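Local coordinates for structural protein ORF273 (Acidianus two-tailed virus, PDB 4ART) that is a thermo- and acid-stable structural protein of the virion, with a new fold and a molecular role that is not established, at residues T93-F99 with A143-F147; F104-Y108 with P217-V222; I174-L179 with D193-V198; I204-Y208 with K234-Y239. All blocks are in the same frame, centred on the assembly; numbering follows the deposited sequence.

From the N terminus, strand 87-96 runs into the turn before helix 99-108, and contact 1 closes the first loop by pairing that strand with 139-146 in the mixed sheet. Helix 99-108 opens contact 2 before contact 1 has closed, so the two cross; they also touch, Val144 packing on Asp105. Contact 3, a short-range pairing of helices 171-179 and 188-201, is nested inside the long loop that contact 2 closes on helix 210-221. Contact 4 opens in the loop just before that helix and closes on helix 229-242, thereby crossing contact 2, and Tyr108 meets Ala236 between them. Contacts 1 and 3 lie on opposite sides of the chain's centre.

Contact 1 (T93-F99 with A143-F147); sequences TDVTRDF and AVVEF
Strands 93-96 and 143-146 run parallel, 4.7 Å apart at closest approach with a crossing angle of -19°, in extended conformation (phi -99 to -132°, psi 123 to 159°). The register pairs Thr93 with Ala143, Asp94 with Val144, Val95 with Val145 and Thr96 with Glu146. Backbone hydrogen bonds alternate between the two strands: Asp94 N to Ala143 O 2.9 Å, Val145 N to Asp94 O 3.0 Å, Thr96 N to Val145 O 2.7 Å, Phe147 N to Thr96 O 2.8 Å. On one face stand Thr93 (m), Val95 (t), Ala143 and Val145 (t), with Val95 CG2 4.2 Å from Val145 CB. Phe147 (m, chi2 82°) brings its ring beside Val95, CD1 to CG1 3.6 Å, while Arg97 (m, t, t) swings its guanidinium back so that Phe147 CB lies over one of its faces, NH1 to CB 3.5 Å. The other face carries Asp94 (m), Val144 (t), Thr96 (t) and Glu146. The t, p rotamer of Glu146 folds its carboxylate back toward 93-99, OE1 3.4 Å from Thr96 CG2, and its CD lies at the edge of the Phe99 ring (t), 4.3 Å from CD1. Asp98 (t) N-caps helix 99-108. Strand 139-146 is the middle strand of the mixed sheet, 87-96 its neighbour; Asp94 is hydrogen-bonded to His142. Helix 23-44 covers the face of Thr93, Ala143 and Val145, and Phe102 of helix 99-108 that of Thr96, Val144 and Glu146.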
loop_
_atom_site.group_PDB
_atom_site.type_symbol
_atom_site.label_atom_id
_atom_site.label_comp_id
_atom_site.label_asym_id
_atom_site.label_seq_id
_atom_site.Cartn_x
_atom_site.Cartn_y
_atom_site.Cartn_z
ATOM N N THR A 93 12.601 -1.550 -0.785
ATOM C CA THR A 93 12.583 -2.960 -0.423
ATOM C C THR A 93 11.266 -3.334 0.257
ATOM O O THR A 93 10.872 -2.709 1.240
ATOM C CB THR A 93 13.801 -3.307 0.421
ATOM O OG1 THR A 93 14.956 -2.818 -0.254
ATOM C CG2 THR A 93 13.935 -4.802 0.670
ATOM N N ASP A 94 10.576 -4.333 -0.311
ATOM C CA ASP A 94 9.339 -4.883 0.254
ATOM C C ASP A 94 9.728 -6.270 0.746
ATOM O O ASP A 94 10.555 -6.959 0.110
ATOM C CB ASP A 94 8.239 -5.037 -0.819
ATOM C CG ASP A 94 7.347 -3.839 -1.072
ATOM O OD1 ASP A 94 7.208 -2.996 -0.158
ATOM O OD2 ASP A 94 6.714 -3.790 -2.158
ATOM N N VAL A 95 9.129 -6.689 1.849
ATOM C CA VAL A 95 9.365 -7.994 2.443
ATOM C C VAL A 95 8.034 -8.740 2.460
ATOM O O VAL A 95 7.011 -8.182 2.849
ATOM C CB VAL A 95 10.060 -7.871 3.821
ATOM C CG1 VAL A 95 9.828 -9.096 4.693
ATOM C CG2 VAL A 95 11.555 -7.597 3.646
ATOM N N THR A 96 8.038 -9.982 1.983
ATOM C CA THR A 96 6.818 -10.769 1.890
ATOM C C THR A 96 6.989 -12.177 2.464
ATOM O O THR A 96 8.108 -12.673 2.578
ATOM C CB THR A 96 6.298 -10.720 0.444
ATOM O OG1 THR A 96 4.982 -11.263 0.396
ATOM C CG2 THR A 96 7.219 -11.443 -0.522
ATOM N N ARG A 97 5.862 -12.809 2.825
ATOM C CA ARG A 97 5.816 -14.159 3.375
ATOM C C ARG A 97 4.803 -15.033 2.609
ATOM O O ARG A 97 4.657 -16.223 2.902
ATOM C CB ARG A 97 5.570 -14.126 4.905
ATOM C CG ARG A 97 6.836 -13.723 5.690
ATOM C CD ARG A 97 6.650 -13.582 7.196
ATOM N NE ARG A 97 7.775 -12.879 7.838
ATOM C CZ ARG A 97 8.884 -13.457 8.295
ATOM N NH1 ARG A 97 9.050 -14.771 8.192
ATOM N NH2 ARG A 97 9.830 -12.727 8.871
ATOM N N ASP A 98 4.138 -14.444 1.599
ATOM C CA ASP A 98 3.171 -15.118 0.727
ATOM C C ASP A 98 3.756 -15.147 -0.676
ATOM O O ASP A 98 4.133 -14.098 -1.205
ATOM C CB ASP A 98 1.792 -14.399 0.742
ATOM C CG ASP A 98 0.762 -15.014 -0.205
ATOM O OD1 ASP A 98 0.654 -16.263 -0.240
ATOM O OD2 ASP A 98 0.050 -14.243 -0.904
ATOM N N PHE A 99 3.837 -16.347 -1.268
ATOM C CA PHE A 99 4.423 -16.550 -2.593
ATOM C C PHE A 99 3.701 -15.857 -3.732
ATOM O O PHE A 99 4.345 -15.353 -4.648
ATOM C CB PHE A 99 4.628 -18.032 -2.913
ATOM C CG PHE A 99 5.672 -18.222 -3.994
ATOM C CD1 PHE A 99 7.021 -18.020 -3.723
ATOM C CD2 PHE A 99 5.304 -18.583 -5.283
ATOM C CE1 PHE A 99 7.984 -18.177 -4.720
ATOM C CE2 PHE A 99 6.273 -18.769 -6.275
ATOM C CZ PHE A 99 7.604 -18.547 -5.990
ATOM N N ALA A 143 13.148 -3.992 -4.799
ATOM C CA ALA A 143 13.692 -5.265 -4.327
ATOM C C ALA A 143 12.636 -5.947 -3.489
ATOM O O ALA A 143 12.029 -5.305 -2.648
ATOM C CB ALA A 143 14.958 -5.048 -3.514
ATOM N N VAL A 144 12.357 -7.219 -3.767
ATOM C CA VAL A 144 11.344 -7.972 -3.014
ATOM C C VAL A 144 11.977 -9.201 -2.409
ATOM O O VAL A 144 12.584 -10.000 -3.125
ATOM C CB VAL A 144 10.060 -8.315 -3.838
ATOM C CG1 VAL A 144 8.931 -8.815 -2.931
ATOM C CG2 VAL A 144 9.593 -7.118 -4.668
ATOM N N VAL A 145 11.887 -9.324 -1.093
ATOM C CA VAL A 145 12.423 -10.477 -0.379
ATOM C C VAL A 145 11.269 -11.348 0.123
ATOM O O VAL A 145 10.353 -10.844 0.790
ATOM C CB VAL A 145 13.395 -10.086 0.757
ATOM C CG1 VAL A 145 14.133 -11.308 1.287
ATOM C CG2 VAL A 145 14.390 -9.030 0.289
ATOM N N GLU A 146 11.314 -12.641 -0.229
ATOM C CA GLU A 146 10.346 -13.655 0.186
ATOM C C GLU A 146 10.924 -14.462 1.366
ATOM O O GLU A 146 12.006 -15.040 1.233
ATOM C CB GLU A 146 9.978 -14.577 -1.000
ATOM C CG GLU A 146 9.313 -15.895 -0.639
ATOM C CD GLU A 146 7.903 -15.843 -0.082
ATOM O OE1 GLU A 146 7.237 -14.785 -0.179
ATOM O OE2 GLU A 146 7.460 -16.886 0.448
ATOM N N PHE A 147 10.195 -14.499 2.514
ATOM C CA PHE A 147 10.598 -15.253 3.715
ATOM C C PHE A 147 9.933 -16.619 3.857
ATOM O O PHE A 147 8.774 -16.775 3.493
ATOM C CB PHE A 147 10.397 -14.416 4.977
ATOM C CG PHE A 147 11.543 -13.469 5.222
ATOM C CD1 PHE A 147 11.612 -12.252 4.558
ATOM C CD2 PHE A 147 12.583 -13.818 6.071
ATOM C CE1 PHE A 147 12.694 -11.392 4.755
ATOM C CE2 PHE A 147 13.660 -12.956 6.273
ATOM C CZ PHE A 147 13.712 -11.748 5.613
#

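Contact 2 (F104-Y108 with P217-V222); sequences FDIDY and PYHYYV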
loop_
_atom_site.group_PDB
_atom_site.type_symbol
_atom_site.label_atom_id
_atom_site.label_comp_id
_atom_site.label_asym_id
_atom_site.label_seq_id
_atom_site.Cartn_x
_atom_site.Cartn_y
_atom_site.Cartn_z
ATOM N N PHE A 104 3.416 -11.318 -7.529
ATOM C CA PHE A 104 2.672 -10.137 -7.951
ATOM C C PHE A 104 3.515 -8.852 -7.813
ATOM O O PHE A 104 3.530 -8.019 -8.714
ATOM C CB PHE A 104 1.327 -10.040 -7.221
ATOM C CG PHE A 104 0.558 -8.814 -7.592
ATOM C CD1 PHE A 104 -0.156 -8.759 -8.789
ATOM C CD2 PHE A 104 0.561 -7.702 -6.764
ATOM C CE1 PHE A 104 -0.821 -7.597 -9.170
ATOM C CE2 PHE A 104 -0.145 -6.556 -7.126
ATOM C CZ PHE A 104 -0.839 -6.513 -8.326
ATOM N N ASP A 105 4.215 -8.701 -6.690
ATOM C CA ASP A 105 5.093 -7.563 -6.445
ATOM C C ASP A 105 6.229 -7.512 -7.477
ATOM O O ASP A 105 6.558 -6.432 -7.919
ATOM C CB ASP A 105 5.677 -7.620 -5.022
ATOM C CG ASP A 105 4.692 -7.326 -3.894
ATOM O OD1 ASP A 105 3.474 -7.147 -4.188
ATOM O OD2 ASP A 105 5.124 -7.325 -2.718
ATOM N N ILE A 106 6.788 -8.685 -7.887
ATOM C CA ILE A 106 7.859 -8.840 -8.903
ATOM C C ILE A 106 7.376 -8.333 -10.264
ATOM O O ILE A 106 8.063 -7.563 -10.932
ATOM C CB ILE A 106 8.273 -10.350 -9.067
ATOM C CG1 ILE A 106 9.044 -10.896 -7.873
ATOM C CG2 ILE A 106 9.035 -10.629 -10.390
ATOM C CD1 ILE A 106 9.315 -12.425 -8.016
ATOM N N ASP A 107 6.209 -8.835 -10.678
ATOM C CA ASP A 107 5.605 -8.613 -11.987
ATOM C C ASP A 107 4.857 -7.271 -12.170
ATOM O O ASP A 107 4.801 -6.751 -13.288
ATOM C CB ASP A 107 4.762 -9.855 -12.379
ATOM C CG ASP A 107 5.557 -11.162 -12.391
ATOM O OD1 ASP A 107 6.728 -11.146 -12.863
ATOM O OD2 ASP A 107 5.005 -12.204 -11.947
ATOM N N TYR A 108 4.374 -6.665 -11.057
ATOM C CA TYR A 108 3.620 -5.400 -11.039
ATOM C C TYR A 108 4.060 -4.393 -9.973
ATOM O O TYR A 108 3.353 -3.413 -9.745
ATOM C CB TYR A 108 2.121 -5.673 -10.827
ATOM C CG TYR A 108 1.459 -6.485 -11.916
ATOM C CD1 TYR A 108 1.475 -7.877 -11.881
ATOM C CD2 TYR A 108 0.775 -5.865 -12.956
ATOM C CE1 TYR A 108 0.869 -8.632 -12.882
ATOM C CE2 TYR A 108 0.135 -6.610 -13.947
ATOM C CZ TYR A 108 0.190 -7.995 -13.908
ATOM O OH TYR A 108 -0.440 -8.743 -14.874
ATOM N N PRO A 217 -5.462 -6.356 -11.266
ATOM C CA PRO A 217 -4.596 -7.541 -11.163
ATOM C C PRO A 217 -4.369 -7.930 -9.691
ATOM O O PRO A 217 -4.165 -9.110 -9.408
ATOM C CB PRO A 217 -3.306 -7.116 -11.906
ATOM C CG PRO A 217 -3.683 -5.915 -12.696
ATOM C CD PRO A 217 -4.716 -5.219 -11.843
ATOM N N TYR A 218 -4.480 -6.962 -8.737
ATOM C CA TYR A 218 -4.359 -7.270 -7.321
ATOM C C TYR A 218 -5.561 -8.133 -6.908
ATOM O O TYR A 218 -5.403 -9.086 -6.136
ATOM C CB TYR A 218 -4.274 -5.953 -6.493
ATOM C CG TYR A 218 -4.068 -6.177 -5.008
ATOM C CD1 TYR A 218 -5.144 -6.404 -4.165
ATOM C CD2 TYR A 218 -2.790 -6.185 -4.452
ATOM C CE1 TYR A 218 -4.958 -6.645 -2.803
ATOM C CE2 TYR A 218 -2.592 -6.399 -3.084
ATOM C CZ TYR A 218 -3.679 -6.635 -2.265
ATOM O OH TYR A 218 -3.484 -6.874 -0.922
ATOM N N HIS A 219 -6.762 -7.777 -7.417
ATOM C CA HIS A 219 -7.998 -8.503 -7.140
ATOM C C HIS A 219 -7.916 -9.927 -7.690
ATOM O O HIS A 219 -8.326 -10.869 -7.019
ATOM C CB HIS A 219 -9.204 -7.739 -7.706
ATOM C CG HIS A 219 -9.511 -6.456 -6.993
ATOM N ND1 HIS A 219 -9.210 -6.274 -5.635
ATOM C CD2 HIS A 219 -10.110 -5.336 -7.454
ATOM C CE1 HIS A 219 -9.629 -5.057 -5.329
ATOM N NE2 HIS A 219 -10.185 -4.452 -6.376
ATOM N N TYR A 220 -7.327 -10.094 -8.876
ATOM C CA TYR A 220 -7.138 -11.406 -9.494
ATOM C C TYR A 220 -6.002 -12.221 -8.812
ATOM O O TYR A 220 -6.211 -13.375 -8.477
ATOM C CB TYR A 220 -6.903 -11.237 -11.042
ATOM C CG TYR A 220 -6.619 -12.533 -11.767
ATOM C CD1 TYR A 220 -7.492 -13.614 -11.673
ATOM C CD2 TYR A 220 -5.476 -12.683 -12.540
ATOM C CE1 TYR A 220 -7.217 -14.824 -12.319
ATOM C CE2 TYR A 220 -5.180 -13.893 -13.170
ATOM C CZ TYR A 220 -6.058 -14.958 -13.064
ATOM O OH TYR A 220 -5.788 -16.124 -13.737
ATOM N N TYR A 221 -4.840 -11.642 -8.578
ATOM C CA TYR A 221 -3.728 -12.440 -8.058
ATOM C C TYR A 221 -3.602 -12.535 -6.594
ATOM O O TYR A 221 -3.214 -13.594 -6.094
ATOM C CB TYR A 221 -2.397 -11.920 -8.600
ATOM C CG TYR A 221 -2.217 -12.155 -10.074
ATOM C CD1 TYR A 221 -1.986 -13.437 -10.573
ATOM C CD2 TYR A 221 -2.208 -11.090 -10.973
ATOM C CE1 TYR A 221 -1.771 -13.655 -11.932
ATOM C CE2 TYR A 221 -1.981 -11.296 -12.339
ATOM C CZ TYR A 221 -1.766 -12.581 -12.814
ATOM O OH TYR A 221 -1.539 -12.802 -14.163
ATOM N N VAL A 222 -3.847 -11.426 -5.896
ATOM C CA VAL A 222 -3.664 -11.375 -4.448
ATOM C C VAL A 222 -4.968 -11.676 -3.691
ATOM O O VAL A 222 -4.943 -12.416 -2.691
ATOM C CB VAL A 222 -2.949 -10.048 -4.002
ATOM C CG1 VAL A 222 -2.700 -10.018 -2.490
ATOM C CG2 VAL A 222 -1.632 -9.875 -4.758
#
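Phe104 dominates this contact: 98 Å² of it is covered by 217-222. In its t rotamer the ring reaches across to four residues: CE1 lies 3.7 Å from Pro217 CB, CE2 3.8 Å from Tyr218 CD2, CD1 3.8 Å from Tyr221 CD2 and CD2 3.7 Å from Val222 CG2. With Tyr218 it forms an offset edge-to-face pair, the tyrosine edge toward the Phe104 face, centroids 5.8 Å apart and planes at 79°. One turn on, Tyr108 (m) receives Pro217 over its ring in a CH-pi contact, CB 4.2 Å from the ring centroid. Tyr221, also m, lies alongside both aromatic residues, its CE2 3.9 Å from Tyr108 CE1. The helix segments run roughly antiparallel at 150°, and their axes stay 11.5 Å apart because large rings bridge the gap. These ring contacts join helix 99-108, which follows strand 87-96 of the mixed sheet, to helix 210-221, with Tyr108 also resting on Ala236 of helix 229-242.

Contact 3 (I174-L179 with D193-V198); sequences IVEQKL and DIERIV
This is an apolar helix-helix contact between two helices close in sequence, 171-179 and 188-201, in a helical part of the fold about 20 Å from the chain's centre (measured centre to centre). Both segments are helical throughout. Their axes approach to 10.3 Å with N-to-C directions 138° apart, and the nearest CA atoms are those of Val175 and Ile194, 6.8 Å apart. Ile194 (m, chi2 t) is a knob in a hole formed by Ile174, Val175, Lys178 and Leu179. Its CG2 lies 4.0 Å from Ile174 CG2 and 4.1 Å from Val175 CG2 (Val175 t), its CG1 4.1 Å from Lys178 CB, and its CD1 3.6 Å from Leu179 CD1 (m, t). Ile174 (m, t) reaches further along the partner helix, CG2 to Ile197 CG2 3.8 Å and CD1 to Val198 CG2 3.7 Å, with Ile197 m, t and Val198 t. At the solvent edge Lys178, in t, p, t, t, lays its aliphatic chain across the partner, CE 4.0 Å from Asp193 CB; its NZ end lies 4.0 Å from Ile197 CD1 and makes no salt bridge to Asp193. Arg196 makes a salt bridge with Glu201. Helix 113-123 packs beside the pair, Leu121 against Val175 and Leu117 against Ile194, while Arg196, on helix 188-201, packs on Glu212 of the second subunit.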
loop_
_atom_site.group_PDB
_atom_site.type_symbol
_atom_site.label_atom_id
_atom_site.label_comp_id
_atom_site.label_asym_id
_atom_site.label_seq_id
_atom_site.Cartn_x
_atom_site.Cartn_y
_atom_site.Cartn_z
ATOM N N ILE A 174 1.665 15.698 -19.684
ATOM C CA ILE A 174 0.777 16.263 -18.637
ATOM C C ILE A 174 1.439 17.450 -17.913
ATOM O O ILE A 174 0.760 18.446 -17.657
ATOM C CB ILE A 174 0.193 15.171 -17.679
ATOM C CG1 ILE A 174 -0.570 14.075 -18.488
ATOM C CG2 ILE A 174 -0.701 15.793 -16.602
ATOM C CD1 ILE A 174 -0.890 12.707 -17.733
ATOM N N VAL A 175 2.773 17.349 -17.623
ATOM C CA VAL A 175 3.597 18.391 -16.986
ATOM C C VAL A 175 3.669 19.571 -17.946
ATOM O O VAL A 175 3.507 20.691 -17.507
ATOM C CB VAL A 175 5.008 17.866 -16.551
ATOM C CG1 VAL A 175 5.957 18.997 -16.204
ATOM C CG2 VAL A 175 4.897 16.909 -15.371
ATOM N N GLU A 176 3.861 19.319 -19.265
ATOM C CA GLU A 176 3.938 20.377 -20.283
ATOM C C GLU A 176 2.616 21.123 -20.419
ATOM O O GLU A 176 2.612 22.353 -20.393
ATOM C CB GLU A 176 4.403 19.829 -21.634
ATOM C CG GLU A 176 5.065 20.881 -22.507
ATOM C CD GLU A 176 5.868 20.343 -23.677
ATOM O OE1 GLU A 176 6.480 19.258 -23.537
ATOM O OE2 GLU A 176 5.950 21.049 -24.708
ATOM N N GLN A 177 1.498 20.385 -20.497
ATOM C CA GLN A 177 0.164 20.960 -20.600
ATOM C C GLN A 177 -0.185 21.823 -19.375
ATOM O O GLN A 177 -0.734 22.910 -19.519
ATOM C CB GLN A 177 -0.873 19.834 -20.779
ATOM C CG GLN A 177 -2.258 20.317 -21.220
ATOM C CD GLN A 177 -2.282 20.807 -22.660
ATOM O OE1 GLN A 177 -1.433 20.449 -23.498
ATOM N NE2 GLN A 177 -3.257 21.648 -22.975
ATOM N N LYS A 178 0.176 21.357 -18.174
ATOM C CA LYS A 178 -0.130 22.052 -16.921
ATOM C C LYS A 178 0.875 23.132 -16.485
ATOM O O LYS A 178 0.456 24.167 -15.979
ATOM C CB LYS A 178 -0.386 21.036 -15.791
ATOM C CG LYS A 178 -1.283 21.561 -14.658
ATOM C CD LYS A 178 -2.782 21.383 -14.948
ATOM C CE LYS A 178 -3.625 21.705 -13.737
ATOM N NZ LYS A 178 -4.951 21.035 -13.811
ATOM N N LEU A 179 2.183 22.900 -16.665
ATOM C CA LEU A 179 3.216 23.834 -16.182
ATOM C C LEU A 179 3.982 24.594 -17.233
ATOM O O LEU A 179 4.589 25.607 -16.915
ATOM C CB LEU A 179 4.242 23.090 -15.292
ATOM C CG LEU A 179 3.723 22.212 -14.163
ATOM C CD1 LEU A 179 4.878 21.449 -13.520
ATOM C CD2 LEU A 179 3.006 23.027 -13.118
ATOM N N ASP A 193 -2.414 18.330 -8.458
ATOM C CA ASP A 193 -3.235 18.456 -9.671
ATOM C C ASP A 193 -2.691 17.574 -10.766
ATOM O O ASP A 193 -3.475 16.878 -11.414
ATOM C CB ASP A 193 -3.320 19.921 -10.176
ATOM C CG ASP A 193 -4.104 20.855 -9.281
ATOM O OD1 ASP A 193 -5.034 20.374 -8.593
ATOM O OD2 ASP A 193 -3.807 22.076 -9.291
ATOM N N ILE A 194 -1.348 17.561 -10.951
ATOM C CA ILE A 194 -0.705 16.712 -11.953
ATOM C C ILE A 194 -0.868 15.239 -11.574
ATOM O O ILE A 194 -1.286 14.436 -12.407
ATOM C CB ILE A 194 0.777 17.102 -12.235
ATOM C CG1 ILE A 194 0.862 18.537 -12.783
ATOM C CG2 ILE A 194 1.478 16.093 -13.207
ATOM C CD1 ILE A 194 2.222 19.133 -12.592
ATOM N N GLU A 195 -0.568 14.905 -10.315
ATOM C CA GLU A 195 -0.681 13.551 -9.791
ATOM C C GLU A 195 -2.085 12.939 -10.037
ATOM O O GLU A 195 -2.198 11.789 -10.484
ATOM C CB GLU A 195 -0.296 13.549 -8.293
ATOM C CG GLU A 195 -0.398 12.165 -7.711
ATOM C CD GLU A 195 0.661 11.735 -6.736
ATOM O OE1 GLU A 195 0.799 12.370 -5.674
ATOM O OE2 GLU A 195 1.089 10.576 -6.889
ATOM N N ARG A 196 -3.142 13.718 -9.767
ATOM C CA ARG A 196 -4.537 13.311 -9.957
ATOM C C ARG A 196 -4.829 12.911 -11.424
ATOM O O ARG A 196 -5.473 11.883 -11.665
ATOM C CB ARG A 196 -5.473 14.448 -9.481
ATOM C CG ARG A 196 -6.962 14.124 -9.571
ATOM C CD ARG A 196 -7.819 15.381 -9.516
ATOM N NE ARG A 196 -8.018 15.937 -10.861
ATOM C CZ ARG A 196 -7.401 17.013 -11.352
ATOM N NH1 ARG A 196 -6.564 17.711 -10.593
ATOM N NH2 ARG A 196 -7.637 17.413 -12.596
ATOM N N ILE A 197 -4.394 13.739 -12.397
ATOM C CA ILE A 197 -4.559 13.464 -13.839
ATOM C C ILE A 197 -3.850 12.153 -14.256
ATOM O O ILE A 197 -4.449 11.337 -14.961
ATOM C CB ILE A 197 -4.064 14.652 -14.716
ATOM C CG1 ILE A 197 -4.861 15.956 -14.385
ATOM C CG2 ILE A 197 -4.158 14.302 -16.235
ATOM C CD1 ILE A 197 -4.325 17.281 -15.089
ATOM N N VAL A 198 -2.579 11.993 -13.847
ATOM C CA VAL A 198 -1.725 10.847 -14.191
ATOM C C VAL A 198 -2.317 9.546 -13.651
ATOM O O VAL A 198 -2.445 8.574 -14.415
ATOM C CB VAL A 198 -0.219 11.039 -13.749
ATOM C CG1 VAL A 198 0.645 9.804 -14.012
ATOM C CG2 VAL A 198 0.393 12.309 -14.317
#

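Contact 4 (I204-Y208 with K234-Y239); sequences ILAGY and KIAHAY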
loop_
_atom_site.group_PDB
_atom_site.type_symbol
_atom_site.label_atom_id
_atom_site.label_comp_id
_atom_site.label_asym_id
_atom_site.label_seq_id
_atom_site.Cartn_x
_atom_site.Cartn_y
_atom_site.Cartn_z
ATOM N N ILE A 204 -4.829 4.905 -19.153
ATOM C CA ILE A 204 -3.456 4.594 -19.473
ATOM C C ILE A 204 -3.252 3.149 -19.952
ATOM O O ILE A 204 -2.418 2.944 -20.823
ATOM C CB ILE A 204 -2.482 5.067 -18.335
ATOM C CG1 ILE A 204 -1.019 5.146 -18.796
ATOM C CG2 ILE A 204 -2.628 4.230 -17.025
ATOM C CD1 ILE A 204 -0.670 6.381 -19.629
ATOM N N LEU A 205 -4.000 2.157 -19.417
ATOM C CA LEU A 205 -3.790 0.739 -19.778
ATOM C C LEU A 205 -5.099 0.038 -20.033
ATOM O O LEU A 205 -5.916 -0.051 -19.119
ATOM C CB LEU A 205 -3.003 0.011 -18.649
ATOM C CG LEU A 205 -1.509 0.358 -18.515
ATOM C CD1 LEU A 205 -0.970 -0.045 -17.162
ATOM C CD2 LEU A 205 -0.671 -0.222 -19.681
ATOM N N ALA A 206 -5.304 -0.461 -21.269
ATOM C CA ALA A 206 -6.519 -1.132 -21.738
ATOM C C ALA A 206 -7.828 -0.365 -21.360
ATOM O O ALA A 206 -8.835 -0.969 -20.993
ATOM C CB ALA A 206 -6.547 -2.575 -21.258
ATOM N N GLY A 207 -7.767 0.969 -21.447
ATOM C CA GLY A 207 -8.891 1.849 -21.159
ATOM C C GLY A 207 -9.091 2.214 -19.702
ATOM O O GLY A 207 -10.029 2.942 -19.368
ATOM N N TYR A 208 -8.240 1.690 -18.823
ATOM C CA TYR A 208 -8.342 1.936 -17.387
ATOM C C TYR A 208 -7.407 3.029 -16.944
ATOM O O TYR A 208 -6.293 3.173 -17.471
ATOM C CB TYR A 208 -7.965 0.659 -16.615
ATOM C CG TYR A 208 -8.908 -0.495 -16.862
ATOM C CD1 TYR A 208 -10.143 -0.553 -16.230
ATOM C CD2 TYR A 208 -8.541 -1.556 -17.687
ATOM C CE1 TYR A 208 -11.027 -1.598 -16.471
ATOM C CE2 TYR A 208 -9.405 -2.636 -17.900
ATOM C CZ TYR A 208 -10.639 -2.658 -17.273
ATOM O OH TYR A 208 -11.499 -3.712 -17.454
ATOM N N LYS A 234 -6.019 -8.440 -19.869
ATOM C CA LYS A 234 -6.096 -7.292 -20.785
ATOM C C LYS A 234 -5.098 -6.210 -20.361
ATOM O O LYS A 234 -4.331 -5.715 -21.185
ATOM C CB LYS A 234 -7.531 -6.716 -20.850
ATOM C CG LYS A 234 -8.243 -7.064 -22.149
ATOM C CD LYS A 234 -9.710 -6.647 -22.165
ATOM C CE LYS A 234 -10.395 -7.185 -23.410
ATOM N NZ LYS A 234 -11.631 -6.428 -23.768
ATOM N N ILE A 235 -5.067 -5.894 -19.056
ATOM C CA ILE A 235 -4.156 -4.896 -18.492
ATOM C C ILE A 235 -2.712 -5.378 -18.635
ATOM O O ILE A 235 -1.855 -4.580 -19.021
ATOM C CB ILE A 235 -4.531 -4.565 -17.033
ATOM C CG1 ILE A 235 -5.926 -3.897 -16.970
ATOM C CG2 ILE A 235 -3.443 -3.677 -16.391
ATOM C CD1 ILE A 235 -6.583 -3.780 -15.587
ATOM N N ALA A 236 -2.448 -6.665 -18.290
ATOM C CA ALA A 236 -1.137 -7.306 -18.374
ATOM C C ALA A 236 -0.583 -7.180 -19.794
ATOM O O ALA A 236 0.546 -6.719 -19.961
ATOM C CB ALA A 236 -1.238 -8.790 -18.009
ATOM N N HIS A 237 -1.394 -7.547 -20.810
ATOM C CA HIS A 237 -1.015 -7.479 -22.211
ATOM C C HIS A 237 -0.599 -6.071 -22.605
ATOM O O HIS A 237 0.453 -5.921 -23.213
ATOM C CB HIS A 237 -2.154 -7.988 -23.118
ATOM C CG HIS A 237 -2.246 -9.477 -23.169
ATOM N ND1 HIS A 237 -3.468 -10.145 -23.123
ATOM C CD2 HIS A 237 -1.295 -10.364 -23.535
ATOM C CE1 HIS A 237 -3.174 -11.423 -23.242
ATOM N NE2 HIS A 237 -1.884 -11.598 -23.539
ATOM N N ALA A 238 -1.407 -5.044 -22.227
ATOM C CA ALA A 238 -1.126 -3.640 -22.534
ATOM C C ALA A 238 0.123 -3.160 -21.802
ATOM O O ALA A 238 0.959 -2.505 -22.401
ATOM C CB ALA A 238 -2.320 -2.758 -22.185
ATOM N N TYR A 239 0.253 -3.505 -20.517
ATOM C CA TYR A 239 1.390 -3.149 -19.692
ATOM C C TYR A 239 2.721 -3.676 -20.275
ATOM O O TYR A 239 3.674 -2.910 -20.366
ATOM C CB TYR A 239 1.175 -3.621 -18.249
ATOM C CG TYR A 239 2.397 -3.455 -17.384
ATOM C CD1 TYR A 239 2.798 -2.194 -16.944
ATOM C CD2 TYR A 239 3.225 -4.535 -17.107
ATOM C CE1 TYR A 239 3.971 -2.023 -16.207
ATOM C CE2 TYR A 239 4.377 -4.385 -16.336
ATOM C CZ TYR A 239 4.741 -3.127 -15.872
ATOM O OH TYR A 239 5.888 -2.952 -15.122
#
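A type I' beta turn, Leu205 to Tyr208, combined with a classic beta bulge in which Ile204 and Leu205 both face Tyr208, sets the connection between helices 188-201 and 210-221 against helix 229-242. Tyr208 N donates a hydrogen bond to Leu205 O, 2.9 Å, and Tyr208 O accepts from both Ile204 N (2.8 Å) and Leu205 N (3.2 Å). Ala206 and Gly207 have the positive phi values, 47° and 85°, that this turn requires; Gly207 suits such a conformation. The turn and helix meet through apolar surfaces, 321 Å² in all. Leu205 (m, t) buries the largest area, 80 Å², pushing CD2 to 3.9 Å from Ala238 CB and 4.1 Å from Tyr239 CB. The small Ala206 side chain lies close to the helix, CB 3.8 Å from Lys234 O and 4.3 Å from Ala238 CB, and the CA atoms of Ala206 and Ile235 are only 5.5 Å apart. Ile216 of helix 210-221 touches both Tyr208 and Ile235, and Tyr208 also packs on Asn192 of the second subunit. Ile235 (m, t) fits between turn residues, CG2 4.3 Å from Leu205 CB and CG1 3.6 Å from Tyr208 CD2.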